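Local atomic coordinates of D-threo-3-hydroxyaspartate dehydratase (Delftia, PDB entry 3WQC), a protein that catalyses the pyridoxal 5'-phosphate-dependent deamination of D-threo-3-hydroxyaspartate to oxaloacetate and ammonia, and also acts on D-serine and on L-threo- and L-erythro-3-hydroxyaspartate. Residues 220-232 and 237-251. Residues are numbered along the deposited sequence; the frame is centred on the assembly and turned at random.
With PLP (pyridoxal-5'-phosphate), chain J.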
loop_
_atom_site.group_PDB
_atom_site.type_symbol
_atom_site.label_atom_id
_atom_site.label_comp_id
_atom_site.label_asym_id
_atom_site.label_seq_id
_atom_site.Cartn_x
_atom_site.Cartn_y
_atom_site.Cartn_z
ATOM N N CYS B 220 2.824 -8.111 37.893
ATOM C CA CYS B 220 3.340 -7.610 36.584
ATOM C C CYS B 220 4.414 -8.579 36.122
ATOM O O CYS B 220 5.567 -8.188 36.064
ATOM C CB CYS B 220 3.818 -6.146 36.692
ATOM S SG CYS B 220 4.129 -5.483 35.020
ATOM N N PRO B 221 4.009 -9.841 35.731
ATOM C CA PRO B 221 5.112 -10.815 35.534
ATOM C C PRO B 221 5.897 -10.595 34.228
ATOM O O PRO B 221 7.042 -11.065 34.136
ATOM C CB PRO B 221 4.392 -12.146 35.593
ATOM C CG PRO B 221 2.954 -11.824 35.311
ATOM C CD PRO B 221 2.674 -10.466 35.863
ATOM N N VAL B 222 5.263 -10.048 33.189
ATOM C CA VAL B 222 5.973 -9.883 31.921
ATOM C C VAL B 222 6.394 -8.430 31.752
ATOM O O VAL B 222 5.646 -7.462 32.039
ATOM C CB VAL B 222 5.061 -10.260 30.712
ATOM C CG1 VAL B 222 5.690 -9.761 29.371
ATOM C CG2 VAL B 222 4.769 -11.749 30.763
ATOM N N VAL B 223 7.620 -8.251 31.276
ATOM C CA VAL B 223 8.159 -6.928 30.861
ATOM C C VAL B 223 8.563 -7.160 29.429
ATOM O O VAL B 223 9.537 -7.892 29.160
ATOM C CB VAL B 223 9.292 -6.409 31.722
ATOM C CG1 VAL B 223 9.887 -5.107 31.209
ATOM C CG2 VAL B 223 8.791 -6.293 33.154
ATOM N N SER B 224 7.933 -6.486 28.443
ATOM C CA SER B 224 8.142 -6.744 26.982
ATOM C C SER B 224 8.581 -5.453 26.366
ATOM O O SER B 224 7.848 -4.407 26.446
ATOM C CB SER B 224 6.786 -7.228 26.471
ATOM O OG SER B 224 6.885 -7.485 25.071
ATOM N N VAL B 225 9.711 -5.457 25.660
ATOM C CA VAL B 225 10.194 -4.244 24.948
ATOM C C VAL B 225 10.411 -4.563 23.495
ATOM O O VAL B 225 10.512 -5.747 23.155
ATOM C CB VAL B 225 11.530 -3.666 25.554
ATOM C CG1 VAL B 225 11.335 -3.441 27.078
ATOM C CG2 VAL B 225 12.699 -4.662 25.332
ATOM N N GLY B 226 10.582 -3.542 22.672
ATOM C CA GLY B 226 11.322 -3.782 21.410
ATOM C C GLY B 226 10.890 -2.999 20.214
ATOM O O GLY B 226 9.727 -2.718 20.023
ATOM N N SER B 227 11.882 -2.791 19.368
ATOM C CA SER B 227 11.759 -2.439 17.961
ATOM C C SER B 227 12.994 -3.180 17.397
ATOM O O SER B 227 13.912 -3.539 18.153
ATOM C CB SER B 227 11.853 -0.923 17.735
ATOM O OG SER B 227 13.153 -0.441 18.122
ATOM N N THR B 228 13.073 -3.369 16.083
ATOM C CA THR B 228 14.219 -4.100 15.539
ATOM C C THR B 228 15.516 -3.335 15.907
ATOM O O THR B 228 16.480 -3.968 16.325
ATOM C CB THR B 228 14.027 -4.353 14.003
ATOM O OG1 THR B 228 13.201 -5.507 13.907
ATOM C CG2 THR B 228 15.413 -4.686 13.362
ATOM N N PRO B 229 15.574 -1.999 15.682
ATOM C CA PRO B 229 16.900 -1.347 15.978
ATOM C C PRO B 229 17.313 -1.495 17.465
ATOM O O PRO B 229 18.500 -1.688 17.749
ATOM C CB PRO B 229 16.651 0.103 15.594
ATOM C CG PRO B 229 15.505 0.015 14.523
ATOM C CD PRO B 229 14.617 -1.082 15.025
ATOM N N THR B 230 16.364 -1.294 18.403
ATOM C CA THR B 230 16.759 -1.380 19.840
ATOM C C THR B 230 16.972 -2.821 20.234
ATOM O O THR B 230 17.803 -3.087 21.105
ATOM C CB THR B 230 15.744 -0.739 20.797
ATOM O OG1 THR B 230 14.412 -1.243 20.519
ATOM C CG2 THR B 230 15.754 0.781 20.581
ATOM N N ALA B 231 16.273 -3.782 19.611
ATOM C CA ALA B 231 16.583 -5.217 19.918
ATOM C C ALA B 231 18.045 -5.547 19.615
ATOM O O ALA B 231 18.716 -6.293 20.345
ATOM C CB ALA B 231 15.678 -6.199 19.191
ATOM N N LEU B 232 18.504 -5.027 18.469
ATOM C CA LEU B 232 19.867 -5.299 17.995
ATOM C C LEU B 232 20.952 -4.480 18.684
ATOM O O LEU B 232 22.141 -4.848 18.668
ATOM C CB LEU B 232 19.943 -5.123 16.488
ATOM C CG LEU B 232 19.108 -6.208 15.732
ATOM C CD1 LEU B 232 19.001 -5.843 14.219
ATOM C CD2 LEU B 232 19.616 -7.645 15.945
ATOM N N LEU B 237 19.638 -6.289 29.116
ATOM C CA LEU B 237 18.186 -6.349 29.189
ATOM C C LEU B 237 17.677 -6.757 30.557
ATOM O O LEU B 237 16.674 -7.482 30.663
ATOM C CB LEU B 237 17.543 -7.226 28.062
ATOM C CG LEU B 237 17.688 -6.599 26.658
ATOM C CD1 LEU B 237 17.318 -7.593 25.505
ATOM C CD2 LEU B 237 16.896 -5.274 26.494
ATOM N N ASP B 238 18.435 -6.366 31.605
ATOM C CA ASP B 238 18.034 -6.749 32.961
ATOM C C ASP B 238 16.552 -6.346 33.229
ATOM O O ASP B 238 16.156 -5.187 32.882
ATOM C CB ASP B 238 18.938 -6.090 33.969
ATOM C CG ASP B 238 20.334 -6.449 33.744
ATOM O OD1 ASP B 238 20.985 -5.847 32.883
ATOM O OD2 ASP B 238 20.819 -7.320 34.517
ATOM N N GLY B 239 15.742 -7.254 33.794
ATOM C CA GLY B 239 14.390 -6.890 34.113
ATOM C C GLY B 239 13.407 -7.142 33.000
ATOM O O GLY B 239 12.181 -7.159 33.232
ATOM N N VAL B 240 13.913 -7.441 31.801
ATOM C CA VAL B 240 13.028 -7.654 30.640
ATOM C C VAL B 240 12.766 -9.140 30.451
ATOM O O VAL B 240 13.768 -9.973 30.566
ATOM C CB VAL B 240 13.699 -7.086 29.340
ATOM C CG1 VAL B 240 12.955 -7.488 28.027
ATOM C CG2 VAL B 240 13.822 -5.580 29.487
ATOM N N THR B 241 11.539 -9.558 30.145
ATOM C CA THR B 241 11.235 -11.041 29.984
ATOM C C THR B 241 11.275 -11.381 28.493
ATOM O O THR B 241 11.569 -12.493 28.140
ATOM C CB THR B 241 9.971 -11.546 30.643
ATOM O OG1 THR B 241 8.956 -10.831 30.136
ATOM C CG2 THR B 241 9.806 -10.944 31.973
ATOM N N GLU B 242 10.859 -10.467 27.608
ATOM C CA GLU B 242 10.785 -10.791 26.159
ATOM C C GLU B 242 11.080 -9.511 25.398
ATOM O O GLU B 242 10.802 -8.372 25.820
ATOM C CB GLU B 242 9.457 -11.371 25.782
ATOM C CG GLU B 242 8.346 -10.360 25.981
ATOM C CD GLU B 242 6.976 -10.881 25.469
ATOM O OE1 GLU B 242 6.236 -10.059 24.826
ATOM O OE2 GLU B 242 6.568 -12.064 25.691
ATOM N N VAL B 243 11.559 -9.728 24.171
ATOM C CA VAL B 243 11.709 -8.668 23.185
ATOM C C VAL B 243 10.835 -9.007 21.980
ATOM O O VAL B 243 10.754 -10.153 21.550
ATOM C CB VAL B 243 13.188 -8.591 22.757
ATOM C CG1 VAL B 243 13.444 -7.714 21.521
ATOM C CG2 VAL B 243 14.023 -8.085 23.927
ATOM N N ARG B 244 10.204 -7.951 21.440
ATOM C CA ARG B 244 9.384 -8.055 20.229
ATOM C C ARG B 244 10.155 -7.340 19.091
ATOM O O ARG B 244 10.576 -6.177 19.223
ATOM C CB ARG B 244 8.039 -7.276 20.453
ATOM C CG ARG B 244 7.327 -7.845 21.709
ATOM C CD ARG B 244 5.908 -7.214 21.866
ATOM N NE ARG B 244 5.946 -5.770 21.544
ATOM C CZ ARG B 244 6.561 -4.821 22.279
ATOM N NH1 ARG B 244 6.952 -5.095 23.543
ATOM N NH2 ARG B 244 6.762 -3.597 21.785
ATOM N N ALA B 245 10.266 -8.019 17.969
ATOM C CA ALA B 245 10.901 -7.377 16.773
ATOM C C ALA B 245 10.270 -8.090 15.583
ATOM O O ALA B 245 9.863 -9.261 15.683
ATOM C CB ALA B 245 12.415 -7.669 16.733
ATOM N N GLY B 246 10.086 -7.328 14.519
ATOM C CA GLY B 246 9.384 -7.914 13.329
ATOM C C GLY B 246 10.137 -7.671 12.032
ATOM O O GLY B 246 10.269 -8.630 11.246
ATOM N N VAL B 247 10.528 -6.435 11.716
ATOM C CA VAL B 247 11.005 -6.143 10.333
ATOM C C VAL B 247 12.312 -6.878 10.109
ATOM O O VAL B 247 12.643 -7.144 8.938
ATOM C CB VAL B 247 11.141 -4.639 10.053
ATOM C CG1 VAL B 247 12.300 -3.978 10.859
ATOM C CG2 VAL B 247 11.230 -4.400 8.542
ATOM N N TYR B 248 13.066 -7.196 11.159
ATOM C CA TYR B 248 14.363 -7.894 11.007
ATOM C C TYR B 248 14.259 -9.156 10.153
ATOM O O TYR B 248 15.292 -9.611 9.628
ATOM C CB TYR B 248 14.929 -8.259 12.418
ATOM C CG TYR B 248 14.264 -9.522 12.933
ATOM C CD1 TYR B 248 13.014 -9.508 13.585
ATOM C CD2 TYR B 248 14.880 -10.800 12.758
ATOM C CE1 TYR B 248 12.379 -10.669 13.992
ATOM C CE2 TYR B 248 14.232 -11.947 13.124
ATOM C CZ TYR B 248 13.036 -11.915 13.797
ATOM O OH TYR B 248 12.410 -13.065 14.207
ATOM N N VAL B 249 13.127 -9.827 10.098
ATOM C CA VAL B 249 13.030 -11.076 9.393
ATOM C C VAL B 249 13.480 -10.883 7.939
ATOM O O VAL B 249 14.162 -11.806 7.354
ATOM C CB VAL B 249 11.614 -11.739 9.549
ATOM C CG1 VAL B 249 10.490 -10.949 8.821
ATOM C CG2 VAL B 249 11.603 -13.205 9.061
ATOM N N PHE B 250 13.119 -9.718 7.370
ATOM C CA PHE B 250 13.579 -9.382 6.013
ATOM C C PHE B 250 14.599 -8.286 5.932
ATOM O O PHE B 250 15.399 -8.232 4.962
ATOM C CB PHE B 250 12.366 -8.975 5.103
ATOM C CG PHE B 250 11.282 -10.045 5.035
ATOM C CD1 PHE B 250 11.588 -11.454 4.994
ATOM C CD2 PHE B 250 9.947 -9.645 4.929
ATOM C CE1 PHE B 250 10.557 -12.422 4.881
ATOM C CE2 PHE B 250 8.936 -10.611 4.782
ATOM C CZ PHE B 250 9.227 -11.980 4.792
ATOM N N PHE B 251 14.558 -7.312 6.855
ATOM C CA PHE B 251 15.229 -6.047 6.729
ATOM C C PHE B 251 14.774 -5.255 5.488
ATOM O O PHE B 251 13.902 -5.743 4.736
ATOM C CB PHE B 251 16.808 -6.149 6.803
ATOM C CG PHE B 251 17.301 -6.547 8.173
ATOM C CD1 PHE B 251 17.083 -5.676 9.263
ATOM C CD2 PHE B 251 18.016 -7.732 8.363
ATOM C CE1 PHE B 251 17.641 -5.966 10.531
ATOM C CE2 PHE B 251 18.547 -8.046 9.646
ATOM C CZ PHE B 251 18.358 -7.142 10.701
HETATM N N1 PLP J . 6.107 -3.821 18.944
HETATM C C2 PLP J . 5.060 -3.098 18.496
HETATM C C2A PLP J . 3.976 -2.639 19.444
HETATM C C3 PLP J . 4.983 -2.786 17.089
HETATM O O3 PLP J . 3.941 -2.098 16.647
HETATM C C4 PLP J . 6.050 -3.241 16.236
HETATM C C4A PLP J . 5.963 -2.971 14.839
HETATM C C5 PLP J . 7.117 -4.001 16.802
HETATM C C6 PLP J . 7.140 -4.206 18.190
HETATM C C5A PLP J . 8.261 -4.496 15.952
HETATM O O4P PLP J . 9.063 -3.315 15.486
HETATM P P PLP J . 10.067 -3.560 14.262
HETATM O O1P PLP J . 10.796 -4.792 14.651
HETATM O O2P PLP J . 10.930 -2.348 14.292
HETATM O O3P PLP J . 9.296 -3.781 13.026
#
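Strands 222-225 and 242-243 pair in parallel deep in the cofactor-binding domain, Val225 N bonding to Glu242 O and Arg244 N to Val225 O (2.8 Å). On the face bearing Ser224 and Glu242 a polar chain runs toward pyridoxal phosphate. With chi1 at 179°, Ser224 OG reaches across to strand 242-243 and donates to Glu242 OE1 (2.7 Å). It also accepts Arg244 NH1 (2.8 Å) in the guanidinium plane; Arg49 pairs with OE1. Arg244 bends at chi3 (-40°), bringing NH2 to 2.9 Å from PLP N1, which is likely to disfavour protonation of the pyridine nitrogen. A leucine here would probably leave PLP N1 without the NH2 donor and Ser224 OG with Glu242 alone. The strands and helix 228-233 between them form a beta-alpha-beta unit of the alanine-racemase-like TIM barrel. On the other face Val225 CG2 rests against Val240 CG1 and Val243 CG2, while Ala231 CB lies 3.6 Å from Val243 CG1, its small methyl letting the helix come close. At the strands' C-terminal ends Thr228, just after the N-cap Ser227, turns its N-H to PLP O2P (179°); its OG1 donates to O1P (2.6 Å) and accepts Tyr248 N, while Gly246 N also grips O1P.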